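PDB 5NL8: ubiquitin-conjugating enzyme E2-21 kDa from Pichia angusta, which catalyses the transfer of ubiquitin from an E1 enzyme, by way of a cysteine thioester, to other proteins and probably serves peroxisome biogenesis. Local coordinates for residues Ser26-His29 against Asp30-Ile33; Arg51-Asp54 against Gln55-Phe58; Lys89-Gln92 against Leu93-Thr97; Gln127-Ser130 against Pro131-Leu135. All coordinates share one frame; numbering follows the deposited sequence.

Contact 1 (Ser26-His29 against Asp30-Ile33)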
loop_
_atom_site.group_PDB
_atom_site.type_symbol
_atom_site.label_atom_id
_atom_site.label_comp_id
_atom_site.label_asym_id
_atom_site.label_seq_id
_atom_site.Cartn_x
_atom_site.Cartn_y
_atom_site.Cartn_z
ATOM N N SER A 26 12.125 15.056 7.214
ATOM C CA SER A 26 10.859 15.714 6.895
ATOM C C SER A 26 9.763 14.875 7.530
ATOM O O SER A 26 9.957 13.682 7.731
ATOM C CB SER A 26 10.621 15.836 5.392
ATOM O OG SER A 26 10.770 14.566 4.779
ATOM N N PRO A 27 8.614 15.488 7.859
ATOM C CA PRO A 27 7.594 14.699 8.563
ATOM C C PRO A 27 7.156 13.435 7.810
ATOM O O PRO A 27 6.748 12.457 8.449
ATOM C CB PRO A 27 6.434 15.684 8.700
ATOM C CG PRO A 27 7.080 17.027 8.669
ATOM C CD PRO A 27 8.203 16.892 7.684
ATOM N N ILE A 28 7.274 13.449 6.483
ATOM C CA ILE A 28 6.790 12.356 5.637
ATOM C C ILE A 28 7.331 10.973 6.033
ATOM O O ILE A 28 6.693 9.955 5.764
ATOM C CB ILE A 28 7.129 12.609 4.142
ATOM C CG1 ILE A 28 6.213 11.774 3.240
ATOM C CG2 ILE A 28 8.600 12.311 3.849
ATOM C CD1 ILE A 28 6.413 12.013 1.762
ATOM N N HIS A 29 8.486 10.935 6.692
ATOM C CA HIS A 29 9.103 9.662 7.061
ATOM C C HIS A 29 8.314 8.907 8.129
ATOM O O HIS A 29 8.443 7.685 8.258
ATOM C CB HIS A 29 10.538 9.879 7.538
ATOM C CG HIS A 29 11.494 10.200 6.437
ATOM N ND1 HIS A 29 11.172 10.044 5.103
ATOM C CD2 HIS A 29 12.764 10.659 6.465
ATOM C CE1 HIS A 29 12.202 10.398 4.362
ATOM N NE2 HIS A 29 13.185 10.777 5.163
ATOM N N ASP A 30 7.495 9.629 8.888
ATOM C CA ASP A 30 6.704 8.981 9.922
ATOM C C ASP A 30 5.273 8.727 9.450
ATOM O O ASP A 30 4.449 8.195 10.202
ATOM C CB ASP A 30 6.705 9.812 11.203
ATOM C CG ASP A 30 8.108 10.136 11.693
ATOM O OD1 ASP A 30 8.919 9.198 11.811
ATOM O OD2 ASP A 30 8.394 11.319 11.987
ATOM N N THR A 31 4.994 9.076 8.195
ATOM C CA THR A 31 3.701 8.788 7.591
ATOM C C THR A 31 3.672 7.372 7.022
ATOM O O THR A 31 2.607 6.777 6.885
ATOM C CB THR A 31 3.361 9.778 6.468
ATOM O OG1 THR A 31 4.218 9.547 5.342
ATOM C CG2 THR A 31 3.518 11.217 6.944
ATOM N N GLY A 32 4.843 6.844 6.678
ATOM C CA GLY A 32 4.941 5.477 6.199
ATOM C C GLY A 32 5.302 5.345 4.731
ATOM O O GLY A 32 5.542 4.241 4.239
ATOM N N ILE A 33 5.336 6.468 4.024
ATOM C CA ILE A 33 5.757 6.470 2.629
ATOM C C ILE A 33 7.255 6.216 2.528
ATOM O O ILE A 33 8.056 6.947 3.111
ATOM C CB ILE A 33 5.427 7.801 1.938
ATOM C CG1 ILE A 33 3.927 8.080 2.007
ATOM C CG2 ILE A 33 5.902 7.785 0.494
ATOM C CD1 ILE A 33 3.537 9.411 1.406
#

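Contact 2 (Arg51-Asp54 against Gln55-Phe58)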
loop_
_atom_site.group_PDB
_atom_site.type_symbol
_atom_site.label_atom_id
_atom_site.label_comp_id
_atom_site.label_asym_id
_atom_site.label_seq_id
_atom_site.Cartn_x
_atom_site.Cartn_y
_atom_site.Cartn_z
ATOM N N ARG A 51 5.495 1.472 4.444
ATOM C CA ARG A 51 5.804 0.722 5.656
ATOM C C ARG A 51 4.565 0.588 6.539
ATOM O O ARG A 51 3.791 1.534 6.679
ATOM C CB ARG A 51 6.940 1.401 6.433
ATOM C CG ARG A 51 7.263 0.764 7.781
ATOM C CD ARG A 51 8.430 1.467 8.488
ATOM N NE ARG A 51 9.710 1.256 7.810
ATOM C CZ ARG A 51 10.376 2.196 7.144
ATOM N NH1 ARG A 51 9.892 3.427 7.065
ATOM N NH2 ARG A 51 11.533 1.907 6.562
ATOM N N GLY A 52 4.376 -0.592 7.121
ATOM C CA GLY A 52 3.292 -0.810 8.064
ATOM C C GLY A 52 3.414 0.100 9.272
ATOM O O GLY A 52 4.490 0.221 9.857
ATOM N N PRO A 53 2.305 0.747 9.650
ATOM C CA PRO A 53 2.288 1.757 10.713
ATOM C C PRO A 53 2.595 1.185 12.092
ATOM O O PRO A 53 2.336 0.010 12.355
ATOM C CB PRO A 53 0.858 2.298 10.659
ATOM C CG PRO A 53 0.060 1.184 10.080
ATOM C CD PRO A 53 0.963 0.513 9.090
ATOM N N ASP A 54 3.135 2.030 12.962
ATOM C CA ASP A 54 3.546 1.609 14.292
ATOM C C ASP A 54 2.378 1.122 15.135
ATOM O O ASP A 54 1.267 1.646 15.036
ATOM C CB ASP A 54 4.256 2.754 15.012
ATOM C CG ASP A 54 5.653 2.990 14.485
ATOM O OD1 ASP A 54 6.392 1.999 14.310
ATOM O OD2 ASP A 54 6.012 4.161 14.243
ATOM N N GLN A 55 2.657 0.105 15.949
ATOM C CA GLN A 55 1.717 -0.447 16.924
ATOM C C GLN A 55 0.548 -1.166 16.251
ATOM O O GLN A 55 -0.457 -1.476 16.890
ATOM C CB GLN A 55 1.214 0.653 17.867
ATOM C CG GLN A 55 2.327 1.252 18.721
ATOM C CD GLN A 55 1.834 2.261 19.741
ATOM O OE1 GLN A 55 1.259 3.293 19.396
ATOM N NE2 GLN A 55 2.057 1.959 21.014
ATOM N N SER A 56 0.695 -1.444 14.960
ATOM C CA SER A 56 -0.241 -2.303 14.247
ATOM C C SER A 56 0.447 -3.641 13.991
ATOM O O SER A 56 1.671 -3.732 14.073
ATOM C CB SER A 56 -0.693 -1.654 12.935
ATOM O OG SER A 56 0.359 -1.630 11.985
ATOM N N PRO A 57 -0.328 -4.694 13.698
ATOM C CA PRO A 57 0.334 -5.965 13.379
ATOM C C PRO A 57 1.160 -5.898 12.094
ATOM O O PRO A 57 1.950 -6.803 11.831
ATOM C CB PRO A 57 -0.837 -6.945 13.230
ATOM C CG PRO A 57 -2.044 -6.088 13.019
ATOM C CD PRO A 57 -1.789 -4.841 13.797
ATOM N N PHE A 58 0.993 -4.832 11.318
ATOM C CA PHE A 58 1.721 -4.674 10.064
ATOM C C PHE A 58 3.054 -3.949 10.248
ATOM O O PHE A 58 3.782 -3.743 9.278
ATOM C CB PHE A 58 0.869 -3.908 9.044
ATOM C CG PHE A 58 -0.439 -4.573 8.714
ATOM C CD1 PHE A 58 -0.519 -5.515 7.699
ATOM C CD2 PHE A 58 -1.591 -4.249 9.411
ATOM C CE1 PHE A 58 -1.723 -6.126 7.392
ATOM C CE2 PHE A 58 -2.798 -4.858 9.107
ATOM C CZ PHE A 58 -2.862 -5.797 8.098
#

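Contact 3 (Lys89-Gln92 against Leu93-Thr97)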
loop_
_atom_site.group_PDB
_atom_site.type_symbol
_atom_site.label_atom_id
_atom_site.label_comp_id
_atom_site.label_asym_id
_atom_site.label_seq_id
_atom_site.Cartn_x
_atom_site.Cartn_y
_atom_site.Cartn_z
ATOM N N LYS A 89 5.919 -18.092 -7.516
ATOM C CA LYS A 89 6.750 -16.944 -7.864
ATOM C C LYS A 89 7.530 -16.421 -6.660
ATOM O O LYS A 89 8.718 -16.119 -6.769
ATOM C CB LYS A 89 5.891 -15.823 -8.454
ATOM C CG LYS A 89 6.653 -14.528 -8.716
ATOM C CD LYS A 89 5.861 -13.593 -9.615
ATOM C CE LYS A 89 6.674 -12.359 -9.970
ATOM N NZ LYS A 89 5.911 -11.439 -10.848
ATOM N N ILE A 90 6.862 -16.315 -5.514
ATOM C CA ILE A 90 7.501 -15.773 -4.321
ATOM C C ILE A 90 8.669 -16.650 -3.913
ATOM O O ILE A 90 9.760 -16.159 -3.611
ATOM C CB ILE A 90 6.520 -15.651 -3.143
ATOM C CG1 ILE A 90 5.447 -14.604 -3.451
ATOM C CG2 ILE A 90 7.267 -15.283 -1.869
ATOM C CD1 ILE A 90 4.419 -14.431 -2.350
ATOM N N ARG A 91 8.438 -17.956 -3.932
ATOM C CA ARG A 91 9.470 -18.896 -3.529
ATOM C C ARG A 91 10.646 -18.851 -4.500
ATOM O O ARG A 91 11.798 -18.982 -4.093
ATOM C CB ARG A 91 8.893 -20.305 -3.430
ATOM C CG ARG A 91 9.909 -21.381 -3.120
ATOM C CD ARG A 91 9.276 -22.772 -3.060
ATOM N NE ARG A 91 9.235 -23.476 -4.345
ATOM C CZ ARG A 91 8.385 -23.230 -5.342
ATOM N NH1 ARG A 91 8.462 -23.943 -6.459
ATOM N NH2 ARG A 91 7.440 -22.304 -5.227
ATOM N N GLN A 92 10.362 -18.651 -5.783
ATOM C CA GLN A 92 11.448 -18.466 -6.741
ATOM C C GLN A 92 12.233 -17.183 -6.465
ATOM O O GLN A 92 13.456 -17.157 -6.609
ATOM C CB GLN A 92 10.915 -18.455 -8.168
ATOM C CG GLN A 92 10.283 -19.767 -8.575
ATOM C CD GLN A 92 9.827 -19.761 -10.012
ATOM O OE1 GLN A 92 8.700 -20.148 -10.320
ATOM N NE2 GLN A 92 10.705 -19.325 -10.908
ATOM N N LEU A 93 11.533 -16.128 -6.062
ATOM C CA LEU A 93 12.187 -14.862 -5.728
ATOM C C LEU A 93 13.067 -14.996 -4.491
ATOM O O LEU A 93 14.103 -14.345 -4.384
ATOM C CB LEU A 93 11.155 -13.753 -5.503
ATOM C CG LEU A 93 10.398 -13.218 -6.721
ATOM C CD1 LEU A 93 9.411 -12.134 -6.311
ATOM C CD2 LEU A 93 11.372 -12.689 -7.764
ATOM N N GLN A 94 12.649 -15.845 -3.559
ATOM C CA GLN A 94 13.357 -16.002 -2.295
ATOM C C GLN A 94 14.702 -16.718 -2.456
ATOM O O GLN A 94 15.581 -16.589 -1.607
ATOM C CB GLN A 94 12.478 -16.752 -1.289
ATOM C CG GLN A 94 11.356 -15.905 -0.700
ATOM C CD GLN A 94 10.388 -16.717 0.138
ATOM O OE1 GLN A 94 10.275 -17.931 -0.029
ATOM N NE2 GLN A 94 9.683 -16.049 1.051
ATOM N N ARG A 95 14.866 -17.458 -3.548
ATOM C CA ARG A 95 16.113 -18.180 -3.792
ATOM C C ARG A 95 17.165 -17.299 -4.459
ATOM O O ARG A 95 18.305 -17.720 -4.658
ATOM C CB ARG A 95 15.859 -19.417 -4.653
ATOM C CG ARG A 95 15.038 -20.494 -3.971
ATOM C CD ARG A 95 14.584 -21.537 -4.973
ATOM N NE ARG A 95 13.748 -22.562 -4.357
ATOM C CZ ARG A 95 12.777 -23.211 -4.991
ATOM N NH1 ARG A 95 12.513 -22.938 -6.261
ATOM N NH2 ARG A 95 12.068 -24.129 -4.352
ATOM N N LYS A 96 16.778 -16.078 -4.807
ATOM C CA LYS A 96 17.705 -15.136 -5.416
ATOM C C LYS A 96 18.081 -14.040 -4.427
ATOM O O LYS A 96 18.999 -13.257 -4.671
ATOM C CB LYS A 96 17.097 -14.523 -6.681
ATOM C CG LYS A 96 16.990 -15.493 -7.847
ATOM C CD LYS A 96 17.447 -14.845 -9.146
ATOM C CE LYS A 96 18.038 -15.875 -10.097
ATOM N NZ LYS A 96 17.425 -15.799 -11.452
ATOM N N THR A 97 17.370 -14.004 -3.302
ATOM C CA THR A 97 17.496 -12.923 -2.327
ATOM C C THR A 97 18.882 -12.810 -1.702
ATOM O O THR A 97 19.740 -13.676 -1.880
ATOM C CB THR A 97 16.473 -13.082 -1.181
ATOM O OG1 THR A 97 16.595 -14.388 -0.605
ATOM C CG2 THR A 97 15.057 -12.894 -1.693
#

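Contact 4 (Gln127-Ser130 against Pro131-Leu135)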
loop_
_atom_site.group_PDB
_atom_site.type_symbol
_atom_site.label_atom_id
_atom_site.label_comp_id
_atom_site.label_asym_id
_atom_site.label_seq_id
_atom_site.Cartn_x
_atom_site.Cartn_y
_atom_site.Cartn_z
ATOM N N GLN A 127 -15.142 7.566 -0.584
ATOM C CA GLN A 127 -15.822 8.262 0.499
ATOM C C GLN A 127 -15.011 9.442 1.030
ATOM O O GLN A 127 -15.569 10.374 1.604
ATOM C CB GLN A 127 -16.136 7.295 1.643
ATOM C CG GLN A 127 -17.053 6.148 1.252
ATOM C CD GLN A 127 -18.286 6.612 0.501
ATOM O OE1 GLN A 127 -18.466 6.297 -0.676
ATOM N NE2 GLN A 127 -19.145 7.363 1.181
ATOM N N LYS A 128 -13.697 9.407 0.834
ATOM C CA LYS A 128 -12.830 10.443 1.384
ATOM C C LYS A 128 -12.373 11.477 0.353
ATOM O O LYS A 128 -12.216 12.651 0.682
ATOM C CB LYS A 128 -11.598 9.811 2.042
ATOM C CG LYS A 128 -11.852 9.219 3.422
ATOM C CD LYS A 128 -10.629 9.363 4.324
ATOM C CE LYS A 128 -10.537 10.771 4.907
ATOM N NZ LYS A 128 -9.466 10.903 5.937
ATOM N N TRP A 129 -12.173 11.041 -0.887
ATOM C CA TRP A 129 -11.474 11.849 -1.887
ATOM C C TRP A 129 -12.162 13.169 -2.248
ATOM O O TRP A 129 -13.388 13.252 -2.341
ATOM C CB TRP A 129 -11.257 11.032 -3.165
ATOM C CG TRP A 129 -10.415 11.741 -4.183
ATOM C CD1 TRP A 129 -10.856 12.513 -5.219
ATOM C CD2 TRP A 129 -8.983 11.753 -4.259
ATOM N NE1 TRP A 129 -9.790 13.001 -5.935
ATOM C CE2 TRP A 129 -8.629 12.550 -5.365
ATOM C CE3 TRP A 129 -7.968 11.166 -3.497
ATOM C CZ2 TRP A 129 -7.302 12.776 -5.728
ATOM C CZ3 TRP A 129 -6.652 11.390 -3.862
ATOM C CH2 TRP A 129 -6.330 12.190 -4.965
ATOM N N SER A 130 -11.339 14.194 -2.449
ATOM C CA SER A 130 -11.778 15.502 -2.920
ATOM C C SER A 130 -10.659 16.088 -3.784
ATOM O O SER A 130 -9.514 15.653 -3.677
ATOM C CB SER A 130 -12.111 16.427 -1.746
ATOM O OG SER A 130 -10.973 17.164 -1.336
ATOM N N PRO A 131 -10.978 17.068 -4.647
ATOM C CA PRO A 131 -9.953 17.648 -5.527
ATOM C C PRO A 131 -8.785 18.300 -4.784
ATOM O O PRO A 131 -7.784 18.644 -5.411
ATOM C CB PRO A 131 -10.731 18.698 -6.324
ATOM C CG PRO A 131 -12.135 18.211 -6.310
ATOM C CD PRO A 131 -12.323 17.580 -4.965
ATOM N N ALA A 132 -8.915 18.466 -3.471
ATOM C CA ALA A 132 -7.847 19.038 -2.658
ATOM C C ALA A 132 -6.796 17.989 -2.305
ATOM O O ALA A 132 -5.709 18.321 -1.830
ATOM C CB ALA A 132 -8.421 19.658 -1.392
ATOM N N TRP A 133 -7.127 16.723 -2.537
ATOM C CA TRP A 133 -6.231 15.620 -2.206
ATOM C C TRP A 133 -5.110 15.451 -3.230
ATOM O O TRP A 133 -5.240 15.849 -4.389
ATOM C CB TRP A 133 -7.018 14.313 -2.082
ATOM C CG TRP A 133 -7.763 14.163 -0.786
ATOM C CD1 TRP A 133 -8.657 15.040 -0.246
ATOM C CD2 TRP A 133 -7.687 13.057 0.121
ATOM N NE1 TRP A 133 -9.136 14.554 0.948
ATOM C CE2 TRP A 133 -8.557 13.338 1.196
ATOM C CE3 TRP A 133 -6.967 11.859 0.134
ATOM C CZ2 TRP A 133 -8.724 12.466 2.269
ATOM C CZ3 TRP A 133 -7.134 10.993 1.201
ATOM C CH2 TRP A 133 -8.006 11.301 2.253
ATOM N N THR A 134 -4.011 14.852 -2.785
ATOM C CA THR A 134 -2.858 14.592 -3.635
ATOM C C THR A 134 -2.519 13.107 -3.624
ATOM O O THR A 134 -3.197 12.314 -2.969
ATOM C CB THR A 134 -1.628 15.388 -3.175
ATOM O OG1 THR A 134 -0.503 15.053 -3.997
ATOM C CG2 THR A 134 -1.296 15.049 -1.735
ATOM N N LEU A 135 -1.467 12.734 -4.349
ATOM C CA LEU A 135 -0.966 11.363 -4.324
ATOM C C LEU A 135 -0.484 11.000 -2.924
ATOM O O LEU A 135 -0.756 9.903 -2.413
ATOM C CB LEU A 135 0.172 11.181 -5.328
ATOM C CG LEU A 135 -0.180 11.258 -6.814
ATOM C CD1 LEU A 135 1.076 11.160 -7.669
ATOM C CD2 LEU A 135 -1.166 10.165 -7.181
#

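Contact 1 (Ser26-His29 against Asp30-Ile33)
P27 opens the turn by offering its carbonyl to the backbone of D30, with D30 N 3.0 Å from P27 O and the donor lying above the carbonyl plane. The next carbonyl, that of I28, is held twice by T31. The hydroxyl OG1 of T31 donates to I28 O at 2.5 Å, while T31 N reaches the same oxygen at 3.1 Å from well out of the carbonyl plane. With OG1 set between its own backbone N and carbonyl carbon (chi1 70°), T31 folds back over the turn and lays its methyl CG2 3.7 Å from I28 CA. This turn, with helical backbone angles at 27-29, leads from helix 6-21 into strand 33-38, the first strand of the UBC sheet. The I28 chain runs extended, and its CD1 meets the CD1 of I33 at 3.9 Å, the two chains lying askew to one another. Both isoleucines also touch Q136, so the loop and the start of strand 33-38 pack together on helix 135-147. The H29 imidazole turns back along the chain, where NE2 hydrogen-bonds to the carbonyl of E23.

Contact 2 (Arg51-Asp54 against Gln55-Phe58)
P53 and S56 face each other across the turn, and the serine hydroxyl does most of the joining. S56 directs its CB at the preceding segment, and with OG between the backbone N and the carbonyl carbon (chi1 71°) the hydroxyl comes to rest 2.6 Å from P53 O. It donates to that oxygen from a position tilted 28° out of the carbonyl plane. The backbone bond of the turn, from S56 N to the same P53 O, is weak at 3.4 Å, so the hydroxyl supplies the shorter of the two links. S56 OG also lies against the proline ring, 3.4 Å from P53 CG, and takes a weak bond from F58 N. One hydroxyl thus bridges the start of the turn and the chain that follows it. F58 approaches with its CB, 4.4 Å from P53 CD, while the ring leads off to V175 on helix 168-181. G52 CA makes a nearly straight CA-H...O contact with F58 O at 3.2 Å; a CB on G52 would collide with that oxygen. The outer corner is formed by D54 and Q55, and the left-handed backbone of Q55 has its N bonded to E59. P53 in turn rests on V143, L146 and A147 of helix 135-147. The arrangement is a type II beta turn from P53 to S56, within the Gly-Pro-x-x-Ser-Pro-Phe segment that recalls the loop joining the second and third sheet strands in other E2 enzymes.

Contact 3 (Lys89-Gln92 against Leu93-Thr97)
L93 N bonds to K89 O at 2.9 Å and Q94 N to I90 O at the same 2.9 Å, the i to i-4 pattern of an alpha helix. One residue on the pattern slackens: R95 N has two weak acceptors, R91 O and Q92 O. The chain then turns away toward the poorly ordered T97. Among the side chains, R91 and R95 run side by side in the same direction, and R91 CG lies over one face of the R95 guanidinium, toward its rim. The 2.9 Å from R91 NE to R95 NH2 joins two donors of like charge, so the modelled placement of the guanidinium ends is doubtful. R91 NH1 also forms a salt bridge with E88. A methionine in place of R91 would probably leave E88 without this partner. The Q94 amide crosses I90, with I90 CG2 3.9 Å from Q94 NE2; that nitrogen is bonded to the carbonyls of S183 and K181. L93 and Q94 both touch A184, packing helix 87-94 against strand 183-184 in a segment where many E2 enzymes pass directly from the fourth strand to the His-Pro-Asn motif.

Contact 4 (Gln127-Ser130 against Pro131-Leu135)
S130 and W133 close a type I beta turn through a fairly straight bond from W133 N to S130 O, 2.9 Å long. The serine hydroxyl accepts a second bond, from A132 N to S130 OG at 3.2 Å, which makes the corner an ST turn as well; P131 between them has no N-H to offer. S130 OG also sits at the edge of the W133 indole, 3.3 Å from W133 CD1. The same ring has K128 at its edge, with K128 CE 3.6 Å from W133 CZ2, and the carbonyl of K128 over one face. W133 CB in turn stands over the six-membered ring of W129 in a CH-pi contact, 3.5 Å from the centroid, while the two indoles lie oblique to each other. Cutting W133 back to an alanine would probably strip the K128 chain of its aromatic support and set it free to turn. Chi1 of -174° turns the W129 indole away from its own N, toward P77 and P78, and its NE1 is satisfied by P74 O. T134 is the N-cap of helix 135-147: its N bonds to S137 OG, while E13 takes L135 N and, weakly, T134 OG1. The loop thus joins helix 122-126 to helix 135-147, held by helix 6-21 at its end through E13, and through W129 by the proline-rich loop ahead of strand 79-82.

The four contacts follow one another along the chain without nesting or crossing; contacts 1, 2 and 4 each close a local turn, and contact 3 lies at the end of helix 87-94. Contact 1 leads from helix 6-21 into strand 33-38, and contact 2 rounds the loop between strands 45-51 and 62-68. These two touch, G32 O lying 2.8 Å from R51 N in a probable hydrogen bond joining the loop ahead of strand 33-38 to the end of strand 45-51, and both rest on helix 135-147. Contact 3 ties helix 87-94 to strand 183-184 near the C terminus. Contact 4, across the chain's centre from it, leads into helix 135-147.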